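Local coordinates for protein MIP07328p (Drosophila melanogaster, PDB 6FKK) that probably acts as a repulsive axon guidance cue, a transmembrane semaphorin whose extracellular sema domain is expected to engage a receptor on other cells, at residues F209-L214 with R228-C233. Sequence-based numbering, arbitrary orientation.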
loop_
_atom_site.group_PDB
_atom_site.type_symbol
_atom_site.label_atom_id
_atom_site.label_comp_id
_atom_site.label_asym_id
_atom_site.label_seq_id
_atom_site.Cartn_x
_atom_site.Cartn_y
_atom_site.Cartn_z
ATOM N N PHE A 209 4.550 -8.528 -4.632
ATOM C CA PHE A 209 5.021 -7.169 -4.854
ATOM C C PHE A 209 4.032 -6.427 -5.739
ATOM O O PHE A 209 3.502 -6.992 -6.701
ATOM C CB PHE A 209 6.411 -7.156 -5.504
ATOM C CG PHE A 209 7.484 -7.771 -4.653
ATOM C CD1 PHE A 209 7.716 -9.135 -4.691
ATOM C CD2 PHE A 209 8.261 -6.984 -3.818
ATOM C CE1 PHE A 209 8.700 -9.706 -3.911
ATOM C CE2 PHE A 209 9.247 -7.549 -3.035
ATOM C CZ PHE A 209 9.467 -8.912 -3.080
ATOM N N PHE A 210 3.785 -5.161 -5.414
ATOM C CA PHE A 210 2.867 -4.318 -6.165
ATOM C C PHE A 210 3.622 -3.108 -6.692
ATOM O O PHE A 210 4.326 -2.434 -5.932
ATOM C CB PHE A 210 1.685 -3.883 -5.296
ATOM C CG PHE A 210 0.823 -5.024 -4.832
ATOM C CD1 PHE A 210 1.169 -5.761 -3.712
ATOM C CD2 PHE A 210 -0.328 -5.367 -5.524
ATOM C CE1 PHE A 210 0.383 -6.813 -3.286
ATOM C CE2 PHE A 210 -1.119 -6.418 -5.102
ATOM C CZ PHE A 210 -0.763 -7.142 -3.981
ATOM N N PHE A 211 3.477 -2.837 -7.988
ATOM C CA PHE A 211 4.233 -1.770 -8.626
ATOM C C PHE A 211 3.565 -1.401 -9.943
ATOM O O PHE A 211 2.689 -2.109 -10.442
ATOM C CB PHE A 211 5.691 -2.184 -8.860
ATOM C CG PHE A 211 5.849 -3.359 -9.787
ATOM C CD1 PHE A 211 5.770 -4.655 -9.303
ATOM C CD2 PHE A 211 6.086 -3.166 -11.139
ATOM C CE1 PHE A 211 5.917 -5.738 -10.151
ATOM C CE2 PHE A 211 6.235 -4.244 -11.993
ATOM C CZ PHE A 211 6.151 -5.531 -11.498
ATOM N N ARG A 212 3.999 -0.271 -10.497
ATOM C CA ARG A 212 3.613 0.167 -11.827
ATOM C C ARG A 212 4.856 0.212 -12.705
ATOM O O ARG A 212 5.959 0.495 -12.227
ATOM C CB ARG A 212 2.934 1.540 -11.792
ATOM C CG ARG A 212 3.781 2.634 -11.167
ATOM C CD ARG A 212 3.010 3.942 -11.065
ATOM N NE ARG A 212 3.826 5.018 -10.506
ATOM C CZ ARG A 212 3.924 5.282 -9.207
ATOM N NH1 ARG A 212 3.254 4.546 -8.330
ATOM N NH2 ARG A 212 4.690 6.279 -8.783
ATOM N N GLU A 213 4.678 -0.083 -13.989
ATOM C CA GLU A 213 5.813 -0.189 -14.896
ATOM C C GLU A 213 5.346 0.089 -16.317
ATOM O O GLU A 213 4.147 0.127 -16.604
ATOM C CB GLU A 213 6.467 -1.571 -14.811
ATOM C CG GLU A 213 5.584 -2.695 -15.330
ATOM C CD GLU A 213 6.345 -3.989 -15.547
ATOM O OE1 GLU A 213 5.693 -5.043 -15.705
ATOM O OE2 GLU A 213 7.594 -3.951 -15.562
ATOM N N LEU A 214 6.319 0.277 -17.205
ATOM C CA LEU A 214 6.029 0.432 -18.620
ATOM C C LEU A 214 5.544 -0.886 -19.210
ATOM O O LEU A 214 5.858 -1.971 -18.712
ATOM C CB LEU A 214 7.268 0.919 -19.373
ATOM C CG LEU A 214 7.795 2.296 -18.967
ATOM C CD1 LEU A 214 9.040 2.654 -19.768
ATOM C CD2 LEU A 214 6.716 3.359 -19.132
ATOM N N ARG A 228 0.902 -3.797 -11.760
ATOM C CA ARG A 228 1.154 -5.229 -11.716
ATOM C C ARG A 228 1.198 -5.724 -10.279
ATOM O O ARG A 228 1.519 -4.977 -9.351
ATOM C CB ARG A 228 2.482 -5.596 -12.395
ATOM C CG ARG A 228 2.748 -4.913 -13.724
ATOM C CD ARG A 228 2.015 -5.580 -14.871
ATOM N NE ARG A 228 2.661 -5.285 -16.146
ATOM C CZ ARG A 228 2.178 -5.643 -17.330
ATOM N NH1 ARG A 228 1.034 -6.308 -17.405
ATOM N NH2 ARG A 228 2.836 -5.333 -18.439
ATOM N N VAL A 229 0.876 -7.003 -10.109
ATOM C CA VAL A 229 1.202 -7.752 -8.904
ATOM C C VAL A 229 2.115 -8.898 -9.313
ATOM O O VAL A 229 1.820 -9.625 -10.268
ATOM C CB VAL A 229 -0.054 -8.264 -8.171
ATOM C CG1 VAL A 229 -0.952 -9.071 -9.103
ATOM C CG2 VAL A 229 0.341 -9.090 -6.956
ATOM N N ALA A 230 3.240 -9.034 -8.618
ATOM C CA ALA A 230 4.203 -10.087 -8.893
ATOM C C ALA A 230 4.430 -10.904 -7.629
ATOM O O ALA A 230 4.199 -10.432 -6.514
ATOM C CB ALA A 230 5.530 -9.512 -9.404
ATOM N N ARG A 231 4.880 -12.144 -7.811
ATOM C CA ARG A 231 5.081 -13.043 -6.684
ATOM C C ARG A 231 6.346 -13.861 -6.889
ATOM O O ARG A 231 6.813 -14.062 -8.013
ATOM C CB ARG A 231 3.879 -13.976 -6.476
ATOM C CG ARG A 231 3.911 -15.256 -7.292
ATOM C CD ARG A 231 2.693 -16.109 -6.988
ATOM N NE ARG A 231 2.744 -17.408 -7.652
ATOM C CZ ARG A 231 1.777 -18.317 -7.580
ATOM N NH1 ARG A 231 0.685 -18.064 -6.873
ATOM N NH2 ARG A 231 1.900 -19.475 -8.212
ATOM N N VAL A 232 6.903 -14.323 -5.769
ATOM C CA VAL A 232 8.054 -15.217 -5.754
ATOM C C VAL A 232 7.833 -16.256 -4.665
ATOM O O VAL A 232 7.193 -15.986 -3.644
ATOM C CB VAL A 232 9.382 -14.462 -5.518
ATOM C CG1 VAL A 232 9.734 -13.598 -6.716
ATOM C CG2 VAL A 232 9.295 -13.618 -4.257
ATOM N N CYS A 233 8.357 -17.458 -4.890
ATOM C CA CYS A 233 8.335 -18.492 -3.863
ATOM C C CYS A 233 9.440 -18.222 -2.852
ATOM O O CYS A 233 10.580 -17.933 -3.231
ATOM C CB CYS A 233 8.514 -19.881 -4.477
ATOM S SG CYS A 233 7.130 -20.486 -5.477
#
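Phe211 lays one face of its ring against the aliphatic base of Arg228: CB of Arg228 stands 4.1 Å from the ring centroid and 23° off the normal, a CH-pi contact offset toward the rim. The methyl of Ala230 meets the same ring at its edge, in plane. Because CG of Phe211 sits between the backbone N and the carbonyl carbon (chi1 62°), the ring leans over strand 225-233. Glu213, on the side of the sheet that carries Phe211 and Arg228, crosses the arginine at about a right angle; its OE1 takes NE of Arg228 at 3.1 Å through the anti lone pair, in a bent salt bridge with the carboxylate and guanidinium planes 79° apart. OE1 is shared with Lys252, and NH1 of Arg228 pairs with Glu217, so charges alternate from Lys252 through the buried Glu213 and Arg228 to Glu217. An alanine in place of Arg228 would keep CB over the ring but would probably leave Glu217 without this mate and Glu213 without its NE bond, and thin the contact at the rim of Phe211 where CG lay.

On the opposite face of the sheet, Phe210 and Val229 lie side by side, and CG2 of Val229 sits over the ring, 3.6 Å from CE2 of Phe210. Their antiparallel pair is non-hydrogen-bonded; Phe209 with Ala230 and Phe211 with Arg228 are hydrogen-bonded pairs, for instance Phe209 N to Ala230 O at 2.7 Å.

Strands 206-214 and 225-233 thus form a hairpin within a sema-domain propeller sheet, flanked by strand 196-203, which packs on Phe209 and Phe210, and by strand 251-259, whose Leu255 touches both Phe210 and Val229.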